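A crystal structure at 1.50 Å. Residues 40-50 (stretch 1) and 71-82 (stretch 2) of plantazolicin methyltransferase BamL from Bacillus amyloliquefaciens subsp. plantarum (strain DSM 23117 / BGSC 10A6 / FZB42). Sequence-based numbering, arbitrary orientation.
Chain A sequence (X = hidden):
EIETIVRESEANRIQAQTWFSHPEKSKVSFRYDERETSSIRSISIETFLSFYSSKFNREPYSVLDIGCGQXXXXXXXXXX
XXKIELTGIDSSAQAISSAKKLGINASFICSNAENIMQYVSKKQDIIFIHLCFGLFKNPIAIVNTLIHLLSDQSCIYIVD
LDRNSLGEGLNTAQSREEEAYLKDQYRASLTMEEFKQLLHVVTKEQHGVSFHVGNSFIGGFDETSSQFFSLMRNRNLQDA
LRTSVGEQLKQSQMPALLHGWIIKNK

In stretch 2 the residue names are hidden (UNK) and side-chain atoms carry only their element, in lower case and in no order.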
# COMPACT_ATOMS: atom_id res chain seq x y z
N ILE A 40 6.52 1.65 -9.56
CA ILE A 40 5.31 0.88 -9.24
C ILE A 40 4.24 1.75 -8.57
O ILE A 40 3.06 1.41 -8.58
CB ILE A 40 5.63 -0.40 -8.41
CG1 ILE A 40 4.51 -1.44 -8.53
CG2 ILE A 40 5.88 -0.06 -6.95
CD1 ILE A 40 4.50 -2.23 -9.82
N ARG A 41 4.66 2.89 -8.01
CA ARG A 41 3.72 3.80 -7.35
C ARG A 41 2.54 4.19 -8.26
O ARG A 41 1.38 4.01 -7.88
CB ARG A 41 4.47 5.05 -6.87
CG ARG A 41 3.98 5.61 -5.55
CD ARG A 41 5.15 6.16 -4.73
NE ARG A 41 5.95 7.12 -5.48
CZ ARG A 41 7.22 7.43 -5.22
NH1 ARG A 41 7.89 6.85 -4.22
NH2 ARG A 41 7.84 8.32 -5.97
N SER A 42 2.84 4.70 -9.46
CA SER A 42 1.78 5.11 -10.37
C SER A 42 0.93 3.93 -10.83
O SER A 42 -0.27 4.08 -11.06
CB SER A 42 2.31 5.87 -11.58
OG SER A 42 3.14 5.04 -12.39
N ILE A 43 1.56 2.76 -10.99
CA ILE A 43 0.80 1.57 -11.37
C ILE A 43 -0.20 1.16 -10.28
O ILE A 43 -1.37 0.91 -10.56
CB ILE A 43 1.73 0.42 -11.79
CG1 ILE A 43 2.43 0.83 -13.07
CG2 ILE A 43 0.95 -0.88 -11.97
CD1 ILE A 43 3.65 -0.01 -13.38
N SER A 44 0.25 1.14 -9.03
CA SER A 44 -0.64 0.83 -7.92
C SER A 44 -1.77 1.84 -7.78
O SER A 44 -2.91 1.45 -7.54
CB SER A 44 0.13 0.71 -6.62
OG SER A 44 1.05 -0.36 -6.70
N ILE A 45 -1.45 3.13 -7.93
CA ILE A 45 -2.47 4.19 -7.83
C ILE A 45 -3.50 4.06 -8.96
O ILE A 45 -4.70 4.07 -8.72
CB ILE A 45 -1.84 5.60 -7.85
CG1 ILE A 45 -0.95 5.81 -6.61
CG2 ILE A 45 -2.92 6.67 -7.96
CD1 ILE A 45 0.01 7.00 -6.72
N GLU A 46 -3.02 3.92 -10.20
CA GLU A 46 -3.95 3.80 -11.32
C GLU A 46 -4.78 2.52 -11.25
O GLU A 46 -5.90 2.47 -11.78
CB GLU A 46 -3.24 3.93 -12.67
CG GLU A 46 -2.59 5.30 -12.92
CD GLU A 46 -3.57 6.48 -12.90
OE1 GLU A 46 -4.79 6.28 -13.04
OE2 GLU A 46 -3.10 7.63 -12.75
N THR A 47 -4.25 1.50 -10.57
CA THR A 47 -4.99 0.26 -10.37
C THR A 47 -6.19 0.55 -9.48
O THR A 47 -7.30 0.17 -9.83
CB THR A 47 -4.10 -0.86 -9.80
OG1 THR A 47 -3.09 -1.19 -10.75
CG2 THR A 47 -4.91 -2.12 -9.49
N PHE A 48 -5.99 1.25 -8.36
CA PHE A 48 -7.15 1.51 -7.51
C PHE A 48 -8.14 2.50 -8.13
O PHE A 48 -9.34 2.37 -7.94
CB PHE A 48 -6.82 1.77 -6.02
CG PHE A 48 -6.20 3.12 -5.72
CD1 PHE A 48 -6.90 4.31 -5.89
CD2 PHE A 48 -4.94 3.18 -5.13
CE1 PHE A 48 -6.33 5.54 -5.54
CE2 PHE A 48 -4.36 4.39 -4.77
CZ PHE A 48 -5.06 5.57 -4.99
N LEU A 49 -7.63 3.46 -8.90
CA LEU A 49 -8.51 4.40 -9.61
C LEU A 49 -9.32 3.70 -10.68
O LEU A 49 -10.52 3.98 -10.84
CB LEU A 49 -7.72 5.56 -10.18
CG LEU A 49 -7.10 6.49 -9.13
CD1 LEU A 49 -6.20 7.50 -9.82
CD2 LEU A 49 -8.16 7.18 -8.30
N SER A 50 -8.69 2.79 -11.42
CA SER A 50 -9.41 2.04 -12.44
C SER A 50 -10.46 1.14 -11.80
O SER A 50 -11.58 1.04 -12.30
CB SER A 50 -8.46 1.23 -13.30
OG SER A 50 -9.19 0.45 -14.24
N UNK A 71 4.98 12.09 1.04
CA UNK A 71 3.82 12.58 0.30
C UNK A 71 3.77 12.37 -1.20
O UNK A 71 2.92 12.95 -1.87
N UNK A 72 4.65 11.51 -1.73
CA UNK A 72 4.76 11.28 -3.18
C UNK A 72 3.44 10.79 -3.79
O UNK A 72 3.05 11.23 -4.87
o UNK A 72 6.94 10.19 -0.78
c UNK A 72 7.28 10.72 -3.10
n UNK A 72 9.02 9.97 -1.60
c UNK A 72 5.87 10.27 -3.49
c UNK A 72 7.73 10.27 -1.72
N UNK A 73 2.76 9.86 -3.11
CA UNK A 73 1.49 9.35 -3.62
C UNK A 73 0.44 10.45 -3.66
O UNK A 73 -0.31 10.58 -4.63
c UNK A 73 -0.47 7.83 -3.07
c UNK A 73 1.00 8.12 -2.81
c UNK A 73 1.85 6.91 -3.15
N UNK A 74 0.39 11.26 -2.61
CA UNK A 74 -0.55 12.37 -2.56
C UNK A 74 -0.20 13.42 -3.62
O UNK A 74 -1.10 13.97 -4.26
c UNK A 74 -0.65 12.91 -1.12
c UNK A 74 -1.47 12.15 1.19
c UNK A 74 -1.20 14.34 -1.10
c UNK A 74 -1.53 11.95 -0.30
N UNK A 75 1.08 13.65 -3.85
CA UNK A 75 1.49 14.54 -4.94
C UNK A 75 0.96 14.05 -6.30
O UNK A 75 0.43 14.85 -7.08
o UNK A 75 5.59 16.36 -5.29
c UNK A 75 3.46 15.64 -6.08
n UNK A 75 4.01 17.93 -5.55
c UNK A 75 3.00 14.72 -4.96
c UNK A 75 4.45 16.68 -5.61
N UNK A 76 1.12 12.75 -6.56
CA UNK A 76 0.64 12.14 -7.79
C UNK A 76 -0.86 12.37 -7.96
O UNK A 76 -1.31 12.76 -9.04
c UNK A 76 1.14 9.08 -11.26
c UNK A 76 -0.73 9.40 -9.25
c UNK A 76 0.93 10.63 -7.79
c UNK A 76 1.48 9.74 -10.08
o UNK A 76 -0.46 7.92 -12.59
c UNK A 76 -0.14 8.58 -11.42
c UNK A 76 0.55 9.92 -9.07
c UNK A 76 -1.08 8.73 -10.42
N UNK A 77 -1.62 12.13 -6.89
CA UNK A 77 -3.07 12.29 -6.91
C UNK A 77 -3.48 13.75 -7.12
O UNK A 77 -4.43 14.03 -7.85
c UNK A 77 -4.73 9.62 -6.53
c UNK A 77 -3.97 9.73 -4.14
c UNK A 77 -3.70 11.73 -5.63
c UNK A 77 -3.70 10.20 -5.56
N UNK A 78 -2.73 14.66 -6.49
CA UNK A 78 -2.93 16.11 -6.65
C UNK A 78 -2.76 16.58 -8.09
O UNK A 78 -3.41 17.55 -8.52
n UNK A 78 -1.05 18.99 -6.45
c UNK A 78 -1.96 16.87 -5.73
o UNK A 78 -3.07 18.97 -5.47
c UNK A 78 -2.08 18.37 -5.88
N UNK A 79 -1.89 15.90 -8.84
CA UNK A 79 -1.66 16.23 -10.25
C UNK A 79 -2.72 15.63 -11.18
O UNK A 79 -2.86 16.07 -12.32
o UNK A 79 0.73 16.44 -9.92
c UNK A 79 -0.26 15.77 -10.68
N UNK A 80 -3.45 14.63 -10.69
CA UNK A 80 -4.47 13.95 -11.49
C UNK A 80 -5.86 14.51 -11.20
O UNK A 80 -6.71 14.58 -12.09
c UNK A 80 -3.10 11.76 -11.32
c UNK A 80 0.18 11.98 -12.63
n UNK A 80 -0.89 12.56 -12.10
c UNK A 80 -4.47 12.43 -11.25
n UNK A 80 0.06 11.08 -13.60
n UNK A 80 1.39 12.32 -12.20
c UNK A 80 -2.27 12.26 -12.50
N UNK A 81 -6.08 14.90 -9.94
CA UNK A 81 -7.36 15.42 -9.49
C UNK A 81 -7.17 16.70 -8.69
O UNK A 81 -6.21 16.84 -7.94
c UNK A 81 -7.61 10.78 -9.63
c UNK A 81 -9.37 12.86 -10.13
c UNK A 81 -8.30 13.07 -9.28
c UNK A 81 -7.42 12.01 -9.02
c UNK A 81 -8.68 10.58 -10.49
c UNK A 81 -9.56 11.62 -10.74
c UNK A 81 -8.09 14.40 -8.62
N UNK A 82 -8.11 17.63 -8.86
CA UNK A 82 -8.12 18.83 -8.06
C UNK A 82 -9.15 18.74 -6.93
O UNK A 82 -8.91 19.22 -5.83
c UNK A 82 -8.12 21.37 -8.23
c UNK A 82 -8.41 20.05 -8.93
o UNK A 82 -8.46 22.46 -10.34
c UNK A 82 -8.39 22.57 -9.11
n UNK A 82 -8.54 23.74 -8.49

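Position 71 has no side-chain atoms, and its backbone angles (phi 86°, psi 13°) would jam a CB against the preceding carbonyl oxygen; it is Gly-71, the N-cap of the helix that follows. Position 72 carries three carbons, the third bearing one oxygen and one nitrogen. Its CB lies over one face of the Arg-41 guanidinium, 3.6 Å from Arg-41 CZ. The chain is one methylene too long for asparagine, and an amide is told from a carboxylate by its nitrogen: Gln-72.

At position 73 a first carbon carries two more, a short beta-branched fork that touches Arg-41 and Ile-45. This is Val-73: its CG2 is 3.5 Å from Arg-41 CG and its CG1 3.8 Å from Ile-45 CD1; the compact fork suits the close backbone approach here, with CA of Val-73 7.0 Å from CA of Arg-41. Position 74 has four carbons, forked at the first with one arm two carbons long, and points away from stretch 1: Ile-74, buried against other parts of the protein. Position 75 again shows three carbons ending in oxygen and nitrogen, out of reach of stretch 1: Gln-75, partly exposed, where a polar amide is at ease.

Position 76 has one carbon, then a six-carbon ring bearing an oxygen. One ring face covers CA of Ser-42, while the oxygen reaches Glu-46. The phenol identifies Tyr-76: its OH donates a hydrogen bond to Glu-46 OE2 at 2.7 Å, and its CD1 packs 3.6 Å from Ile-45 CD1. Position 77 has four carbons forked at the second, reaching Ile-45, Phe-48 and Leu-49. It is Leu-77, whose branched apolar end suits this buried site, with CD2 3.7 Å from Ile-45 CG2.

Position 78, two carbons with a terminal oxygen and nitrogen, is Asn-78, and position 79, one carbon and one oxygen, is Ser-79; both lie beyond reach of stretch 1, where small polar groups suit solvent. Position 80 has three carbons, a nitrogen, and a carbon with two more nitrogens, touching Glu-46 marginally: Arg-80, suitably exposed, its CG 4.4 Å from Glu-46 OE2. Position 81 has one carbon and an unsubstituted six-carbon ring, met at its edge by Leu-49. In Phe-81, an apolar partner for that leucine, CE2 lies 3.6 Å from Leu-49 CD1. Position 82, three carbons ending in oxygen and nitrogen, is Gln-82, its amide suited to an exposed loop.

The helices cross at 58°, their axes 10.6 Å apart at closest approach. Ile-45 is central to the packing, touching Val-73, Tyr-76 and Leu-77, while Leu-49 extends the apolar contact to Phe-81 and Arg-41 packs on Gln-72 and Val-73. The tyrosine–glutamate hydrogen bond adds a directional link.

Stretch 2 (71-82) GQVIQYLNSRFQ
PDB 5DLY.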